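Local coordinates for protein putative exonuclease (Eubacterium rectale, PDB 3L0A) that probably acts as a hydrolase, perhaps an exonuclease, with a PDDEXK-like domain, and binds a zinc ion through four cysteines, at residues 126-131 / 174-179; 34-39 / 245-250; 144-149 / 196-201. All blocks are in the same frame, centred on the assembly; numbering follows the deposited sequence.

Interaction 1. Residues 126-131 / 174-179; sequences AKWKIK and GAVYQE
Ile130 lies over one face of the Tyr177 ring and makes a CH-pi contact, with CB 4.2 Å from the ring centroid and 24° off its normal, displaced toward the rim. CG2 makes the closest approach: chi1 of 61° puts Ile130 CG1 between the backbone N and the carbonyl carbon, which leaves CG2 on the ring side, 3.6 Å from Tyr177 CD1. Apolar packing continues beside this ring. Val176 CG1 meets two residues of the strand, at 3.9 Å from Trp128 CE3 and 4.0 Å from Ile130 CG2, and the valine and tryptophan side chains cross at about a right angle. The indole is fixed from its other end, where NE1 is hydrogen-bonded to Leu123 O.

The contact illustrates how a helix, 170-185, packs on the central sheet of a PDDEXK-like domain: the short axes run 101° apart and approach to 9.0 Å. The helix sequence also carries Gln173 and Tyr177 in the spacing of the QxxxY motif of RecB-type nucleases, a likeness that remains an inference.

At the polar end of the ring, Tyr177 OH is hydrogen-bonded to Gln173 NE2 and to a bound Tris molecule, and lies 2.9 Å from a water that also accepts a weak bond from Lys131 N.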
# COMPACT_ATOMS: atom_id res chain seq x y z
N ALA A 126 1.20 37.88 -17.78
CA ALA A 126 2.20 38.16 -16.74
C ALA A 126 3.63 38.01 -17.26
O ALA A 126 3.88 37.47 -18.34
CB ALA A 126 2.00 37.22 -15.51
N LYS A 127 4.56 38.51 -16.44
CA LYS A 127 5.96 38.14 -16.56
C LYS A 127 6.08 36.72 -15.98
O LYS A 127 5.35 36.38 -15.04
CB LYS A 127 6.83 39.11 -15.74
CG LYS A 127 6.63 40.58 -16.03
CD LYS A 127 7.58 41.47 -15.21
CE LYS A 127 8.92 41.69 -15.92
NZ LYS A 127 9.81 42.72 -15.26
N TRP A 128 6.99 35.90 -16.52
CA TRP A 128 7.29 34.55 -16.00
C TRP A 128 8.78 34.39 -15.69
O TRP A 128 9.60 35.17 -16.15
CB TRP A 128 6.92 33.48 -17.02
CG TRP A 128 5.45 33.26 -17.24
CD1 TRP A 128 4.56 34.16 -17.78
CD2 TRP A 128 4.70 32.07 -16.98
NE1 TRP A 128 3.31 33.60 -17.84
CE2 TRP A 128 3.36 32.32 -17.36
CE3 TRP A 128 5.03 30.82 -16.43
CZ2 TRP A 128 2.33 31.37 -17.22
CZ3 TRP A 128 4.01 29.85 -16.28
CH2 TRP A 128 2.67 30.14 -16.68
N LYS A 129 9.13 33.35 -14.92
CA LYS A 129 10.53 32.97 -14.70
C LYS A 129 10.69 31.47 -14.87
O LYS A 129 9.78 30.73 -14.59
CB LYS A 129 11.00 33.34 -13.30
CG LYS A 129 10.11 32.87 -12.16
CD LYS A 129 10.70 33.35 -10.83
CE LYS A 129 9.81 33.09 -9.60
NZ LYS A 129 10.20 31.85 -8.86
N ILE A 130 11.86 31.06 -15.34
CA ILE A 130 12.24 29.63 -15.42
C ILE A 130 13.67 29.46 -14.93
O ILE A 130 14.46 30.43 -14.92
CB ILE A 130 12.11 29.07 -16.86
CG1 ILE A 130 13.04 29.83 -17.82
CG2 ILE A 130 10.64 29.15 -17.37
CD1 ILE A 130 13.62 28.95 -18.94
N LYS A 131 13.99 28.24 -14.53
CA LYS A 131 15.32 27.85 -14.07
C LYS A 131 15.55 26.41 -14.55
O LYS A 131 14.85 25.50 -14.11
CB LYS A 131 15.43 27.94 -12.55
CG LYS A 131 16.85 27.86 -12.07
CD LYS A 131 17.06 28.24 -10.60
CE LYS A 131 16.47 27.19 -9.68
NZ LYS A 131 17.26 27.09 -8.42
N GLY A 174 7.75 21.71 -19.85
CA GLY A 174 8.48 21.73 -21.10
C GLY A 174 8.04 22.85 -22.03
O GLY A 174 8.88 23.55 -22.57
N ALA A 175 6.71 23.01 -22.17
CA ALA A 175 6.11 24.02 -23.05
C ALA A 175 6.53 25.44 -22.72
O ALA A 175 6.86 26.22 -23.64
CB ALA A 175 4.62 23.92 -23.06
N VAL A 176 6.53 25.76 -21.42
CA VAL A 176 6.83 27.11 -20.95
C VAL A 176 8.31 27.35 -21.08
O VAL A 176 8.75 28.32 -21.72
CB VAL A 176 6.42 27.31 -19.49
CG1 VAL A 176 7.03 28.59 -18.91
CG2 VAL A 176 4.91 27.34 -19.39
N TYR A 177 9.10 26.42 -20.56
CA TYR A 177 10.56 26.49 -20.68
C TYR A 177 10.98 26.77 -22.13
O TYR A 177 11.70 27.72 -22.38
CB TYR A 177 11.21 25.19 -20.17
CG TYR A 177 11.35 25.05 -18.65
CD1 TYR A 177 10.41 25.58 -17.77
CD2 TYR A 177 12.39 24.33 -18.11
CE1 TYR A 177 10.55 25.45 -16.41
CE2 TYR A 177 12.54 24.20 -16.74
CZ TYR A 177 11.60 24.76 -15.89
OH TYR A 177 11.71 24.60 -14.52
N GLN A 178 10.48 25.97 -23.08
CA GLN A 178 10.73 26.13 -24.52
C GLN A 178 10.41 27.53 -25.05
O GLN A 178 11.23 28.16 -25.78
CB GLN A 178 9.89 25.11 -25.30
CG GLN A 178 10.18 25.01 -26.83
CD GLN A 178 9.35 23.93 -27.53
OE1 GLN A 178 8.11 23.99 -27.53
NE2 GLN A 178 10.02 22.93 -28.12
N GLU A 179 9.21 28.00 -24.74
CA GLU A 179 8.72 29.29 -25.18
C GLU A 179 9.52 30.44 -24.60
O GLU A 179 9.82 31.38 -25.33
CB GLU A 179 7.23 29.44 -24.84
CG GLU A 179 6.61 30.84 -24.97
CD GLU A 179 6.78 31.49 -26.34
OE1 GLU A 179 7.07 30.79 -27.35
OE2 GLU A 179 6.61 32.73 -26.41
O HOH W 1 11.49 26.94 -12.89

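Interaction 2. Residues 34-39 / 245-250; sequences MPCEFY and DCCRHN. With ZN (zinc ion), chain B.
A four-cysteine zinc site joins Cys36 to Cys247, whose SG atoms lie 2.2 Å and 2.5 Å from the zinc ion; Cys241 and Cys244 complete the set. Cys36 does double duty. Its SG stands anti to the backbone N (chi1 -175°) and, besides binding metal, accepts a capping bond of 163° from Tyr39 N, so the N-cap of helix 37-45 is itself a zinc ligand.

Beside the metal, Phe38 packs against helix 245-250. Cys246 SG approaches its ring obliquely, 3.6 Å from Phe38 CE2, in a sulfur-aromatic contact. Asn250 meets the ring edge, CG lying 3.7 Å from Phe38 CZ, with the amide and ring planes 87° apart. The amide is held there because Asn250 ND2 donates to Cys246 O over 2.8 Å, a carbonyl that also accepts from Asn250 N. Cys246 CB in turn touches the edge of the Tyr39 ring. Arg248 and Asp245 on this helix bond to Glu201 of a second subunit.

One cysteine far upstream of a closely spaced three recalls the iron-sulfur staple of AddB- and Cas4-type nucleases, although here the Cys4 site holds zinc.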
# COMPACT_ATOMS: atom_id res chain seq x y z
N MSE A 34 -5.12 17.94 -7.22
CA MSE A 34 -6.26 18.84 -7.40
C MSE A 34 -5.76 20.30 -7.43
O MSE A 34 -4.82 20.66 -6.73
CB MSE A 34 -7.32 18.64 -6.26
CG MSE A 34 -8.81 18.40 -6.73
SE MSE A 34 -8.96 17.00 -8.15
CE MSE A 34 -9.34 17.99 -9.84
N PRO A 35 -6.39 21.16 -8.26
CA PRO A 35 -6.07 22.58 -8.09
C PRO A 35 -6.60 23.10 -6.74
O PRO A 35 -7.56 22.54 -6.20
CB PRO A 35 -6.82 23.25 -9.25
CG PRO A 35 -7.94 22.33 -9.58
CD PRO A 35 -7.46 20.94 -9.25
N CYS A 36 -5.97 24.16 -6.23
CA CYS A 36 -6.47 24.87 -5.05
C CYS A 36 -5.95 26.30 -5.07
O CYS A 36 -4.77 26.56 -4.79
CB CYS A 36 -6.04 24.16 -3.76
SG CYS A 36 -6.72 24.89 -2.27
N GLU A 37 -6.85 27.23 -5.37
CA GLU A 37 -6.50 28.66 -5.53
C GLU A 37 -6.03 29.30 -4.20
O GLU A 37 -5.04 30.04 -4.16
CB GLU A 37 -7.71 29.41 -6.12
CG GLU A 37 -8.15 28.83 -7.46
CD GLU A 37 -9.22 29.63 -8.20
OE1 GLU A 37 -9.98 30.35 -7.55
OE2 GLU A 37 -9.28 29.53 -9.45
N PHE A 38 -6.76 29.00 -3.14
CA PHE A 38 -6.46 29.41 -1.78
C PHE A 38 -5.03 29.03 -1.40
O PHE A 38 -4.25 29.88 -1.01
CB PHE A 38 -7.47 28.72 -0.86
CG PHE A 38 -7.29 29.02 0.59
CD1 PHE A 38 -7.48 30.31 1.08
CD2 PHE A 38 -6.96 28.02 1.49
CE1 PHE A 38 -7.31 30.58 2.43
CE2 PHE A 38 -6.79 28.29 2.83
CZ PHE A 38 -6.96 29.56 3.30
N TYR A 39 -4.69 27.74 -1.54
CA TYR A 39 -3.33 27.27 -1.29
C TYR A 39 -2.30 28.11 -2.01
O TYR A 39 -1.26 28.47 -1.45
CB TYR A 39 -3.21 25.81 -1.71
CG TYR A 39 -1.80 25.24 -1.80
CD1 TYR A 39 -1.06 24.98 -0.66
CD2 TYR A 39 -1.24 24.94 -3.03
CE1 TYR A 39 0.24 24.43 -0.74
CE2 TYR A 39 0.06 24.37 -3.13
CZ TYR A 39 0.79 24.12 -1.98
OH TYR A 39 2.05 23.60 -2.09
N ASP A 245 -3.74 20.24 2.98
CA ASP A 245 -3.38 20.51 4.37
C ASP A 245 -3.64 21.98 4.73
O ASP A 245 -4.13 22.29 5.85
CB ASP A 245 -1.92 20.10 4.64
CG ASP A 245 -1.71 18.56 4.81
OD1 ASP A 245 -2.61 17.82 5.28
OD2 ASP A 245 -0.57 18.10 4.55
N CYS A 246 -3.34 22.89 3.79
CA CYS A 246 -3.59 24.34 3.97
C CYS A 246 -5.07 24.60 4.23
O CYS A 246 -5.43 25.24 5.19
CB CYS A 246 -3.13 25.16 2.74
SG CYS A 246 -3.40 26.94 2.84
N CYS A 247 -5.90 24.04 3.36
CA CYS A 247 -7.35 24.11 3.54
C CYS A 247 -7.78 23.62 4.92
O CYS A 247 -8.60 24.25 5.57
CB CYS A 247 -8.07 23.34 2.43
SG CYS A 247 -8.45 24.34 0.98
N ARG A 248 -7.20 22.52 5.37
CA ARG A 248 -7.62 21.91 6.62
C ARG A 248 -7.16 22.71 7.83
O ARG A 248 -7.90 22.84 8.80
CB ARG A 248 -7.13 20.46 6.72
CG ARG A 248 -7.71 19.51 5.65
CD ARG A 248 -7.54 18.05 6.00
NE ARG A 248 -6.26 17.57 5.51
CZ ARG A 248 -6.03 17.18 4.27
NH1 ARG A 248 -6.98 17.17 3.35
NH2 ARG A 248 -4.83 16.79 3.95
N HIS A 249 -5.94 23.21 7.77
CA HIS A 249 -5.41 24.11 8.82
C HIS A 249 -6.26 25.34 9.00
O HIS A 249 -6.45 25.80 10.11
CB HIS A 249 -4.00 24.57 8.47
CG HIS A 249 -3.39 25.45 9.52
ND1 HIS A 249 -2.72 24.94 10.61
CD2 HIS A 249 -3.39 26.80 9.67
CE1 HIS A 249 -2.30 25.94 11.37
NE2 HIS A 249 -2.71 27.08 10.82
N ASN A 250 -6.76 25.87 7.89
CA ASN A 250 -7.52 27.11 7.90
C ASN A 250 -9.05 27.00 8.06
O ASN A 250 -9.72 28.00 8.11
CB ASN A 250 -7.19 27.87 6.61
CG ASN A 250 -5.82 28.50 6.67
OD1 ASN A 250 -5.67 29.59 7.20
ND2 ASN A 250 -4.81 27.83 6.10
ZN ZN B . -6.95 23.38 -0.74

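Interaction 3. Residues 144-149 / 196-201; sequences LKVMAS and ATKQTE
Val146 pairs with Ala196, and Met147 with Thr197, in two successive parallel bridges between strands 140-147 and 191-197. Ala196 is bonded on both its backbone polar atoms, which reach the neighbours of Val146: its N donates to Lys145 O at 3.1 Å and its O accepts from Met147 N at 3.0 Å. The ladder ends where Lys198 N donates to Met147 O at 3.0 Å, and Thr197 CA, also 3.0 Å from Met147 O, adds a CA-H...O contact.

Val146 and Ala196 share one face of the sheet, where Ile97 of helix 89-102 covers both. At the margin of that face the side chain of Lys198 crosses Val146 at about a right angle, its CG 3.9 Å from Val146 CG1. The lysine then bends (chi3 -78°), bringing CE back over the Met147 carbonyl group. Beyond it, NZ donates over 2.8 Å to a water, which donates in turn to Val146 O at 3.0 Å. The opposite face carries Met147, a selenomethionine, and Thr197. A chi1 of 67° puts Thr197 OG1 between the backbone N and the carbonyl carbon, where it accepts from Asp203 N, and CG2 is left anti to the carbonyl carbon, 4.0 Å from Ser149 CA. Further on, Glu201 packs on Trp48 of a third subunit.

Asp143, Leu144 and Lys145 match the (D/E)XK element that names the PDDEXK clan, and Lys145 NZ forms a salt bridge with Asp143. Three backbone bonds carry the pairing; they tie the strand to its neighbour right at the end of this element, which by analogy with the clan may form part of the active site, while the Lys198 chain adds a water link to Val146 O.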
# COMPACT_ATOMS: atom_id res chain seq x y z
N LEU A 144 16.27 17.15 -15.12
CA LEU A 144 16.51 15.95 -14.33
C LEU A 144 15.39 15.83 -13.38
O LEU A 144 15.02 16.84 -12.70
CB LEU A 144 17.82 16.02 -13.50
CG LEU A 144 18.25 14.74 -12.72
CD1 LEU A 144 18.59 13.59 -13.61
CD2 LEU A 144 19.44 15.03 -11.84
N LYS A 145 14.86 14.60 -13.36
CA LYS A 145 13.84 14.17 -12.42
C LYS A 145 14.20 12.82 -11.82
O LYS A 145 14.51 11.87 -12.55
CB LYS A 145 12.50 14.07 -13.13
CG LYS A 145 12.10 15.38 -13.73
CD LYS A 145 10.62 15.62 -13.77
CE LYS A 145 10.37 16.90 -14.54
NZ LYS A 145 10.51 18.07 -13.64
N VAL A 146 14.14 12.74 -10.49
CA VAL A 146 14.32 11.50 -9.77
C VAL A 146 12.92 11.08 -9.27
O VAL A 146 12.31 11.79 -8.51
CB VAL A 146 15.31 11.67 -8.62
CG1 VAL A 146 15.37 10.35 -7.81
CG2 VAL A 146 16.70 11.99 -9.15
N MSE A 147 12.40 9.95 -9.74
CA MSE A 147 11.03 9.54 -9.41
C MSE A 147 10.94 8.05 -8.99
O MSE A 147 11.94 7.33 -9.06
CB MSE A 147 10.15 9.88 -10.63
CG MSE A 147 10.40 9.00 -11.83
SE MSE A 147 9.72 9.71 -13.58
CE MSE A 147 10.96 11.13 -13.82
N ALA A 148 9.76 7.58 -8.57
CA ALA A 148 9.55 6.18 -8.19
C ALA A 148 9.60 5.26 -9.40
O ALA A 148 10.21 4.16 -9.37
CB ALA A 148 8.16 6.00 -7.42
N SER A 149 8.97 5.71 -10.48
CA SER A 149 8.86 4.94 -11.73
C SER A 149 8.74 5.80 -12.96
O SER A 149 8.01 6.79 -12.98
CB SER A 149 7.61 4.02 -11.69
OG SER A 149 7.73 2.96 -12.65
N ALA A 196 15.64 9.23 -13.66
CA ALA A 196 16.22 8.12 -12.92
C ALA A 196 15.25 7.74 -11.84
O ALA A 196 14.54 8.60 -11.35
CB ALA A 196 17.56 8.49 -12.33
N THR A 197 15.19 6.46 -11.49
CA THR A 197 14.26 6.01 -10.49
C THR A 197 14.92 5.50 -9.23
O THR A 197 16.11 5.16 -9.18
CB THR A 197 13.40 4.93 -11.02
OG1 THR A 197 14.21 3.77 -11.24
CG2 THR A 197 12.79 5.34 -12.34
N LYS A 198 14.09 5.46 -8.19
CA LYS A 198 14.48 4.99 -6.88
C LYS A 198 14.29 3.50 -6.71
O LYS A 198 14.36 3.06 -5.63
CB LYS A 198 13.71 5.77 -5.82
CG LYS A 198 14.02 7.28 -5.91
CD LYS A 198 13.24 8.17 -4.89
CE LYS A 198 11.80 8.43 -5.28
NZ LYS A 198 11.34 9.77 -4.83
N GLN A 199 14.08 2.74 -7.79
CA GLN A 199 13.99 1.29 -7.70
C GLN A 199 15.33 0.83 -7.22
O GLN A 199 16.29 1.61 -7.19
CB GLN A 199 13.62 0.65 -9.04
CG GLN A 199 12.16 0.84 -9.50
CD GLN A 199 12.04 1.09 -11.03
OE1 GLN A 199 12.50 2.10 -11.52
NE2 GLN A 199 11.41 0.17 -11.76
N THR A 200 15.43 -0.44 -6.85
CA THR A 200 16.66 -0.95 -6.24
C THR A 200 17.89 -1.06 -7.20
O THR A 200 19.02 -0.92 -6.76
CB THR A 200 16.40 -2.25 -5.40
OG1 THR A 200 17.49 -3.16 -5.61
CG2 THR A 200 14.99 -2.91 -5.70
N GLU A 201 17.66 -1.37 -8.48
CA GLU A 201 18.57 -0.97 -9.57
C GLU A 201 17.81 0.14 -10.28
O GLU A 201 16.76 -0.10 -10.83
CB GLU A 201 18.83 -2.10 -10.53
CG GLU A 201 19.85 -3.11 -10.03
CD GLU A 201 21.24 -2.57 -9.99
OE1 GLU A 201 21.56 -1.61 -10.74
OE2 GLU A 201 22.05 -3.12 -9.22
O HOH W 2 12.61 12.16 -5.57

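Interactions 1 and 3 reach the same sheet through neighbouring strands, 126-136 and 140-147, with centres 25 Å apart and nearest atoms about 7 Å apart. Gln173 connects them, bonding to Tyr177 on one side and Lys145 on the other. Bound Tris, probably from the crystallisation liquor, lies about 3 Å from the Tyr177 side chain and, apparently the same molecule, about 4 Å from that of Lys145, marking what may be the active-site pocket. Interaction 2 is remote, its centre 25 Å from interaction 1 and 29 Å from interaction 3, yet it closes a chain loop enclosing both. Between subunits, helix 245-250 of one copy meets residues 199-201 of another.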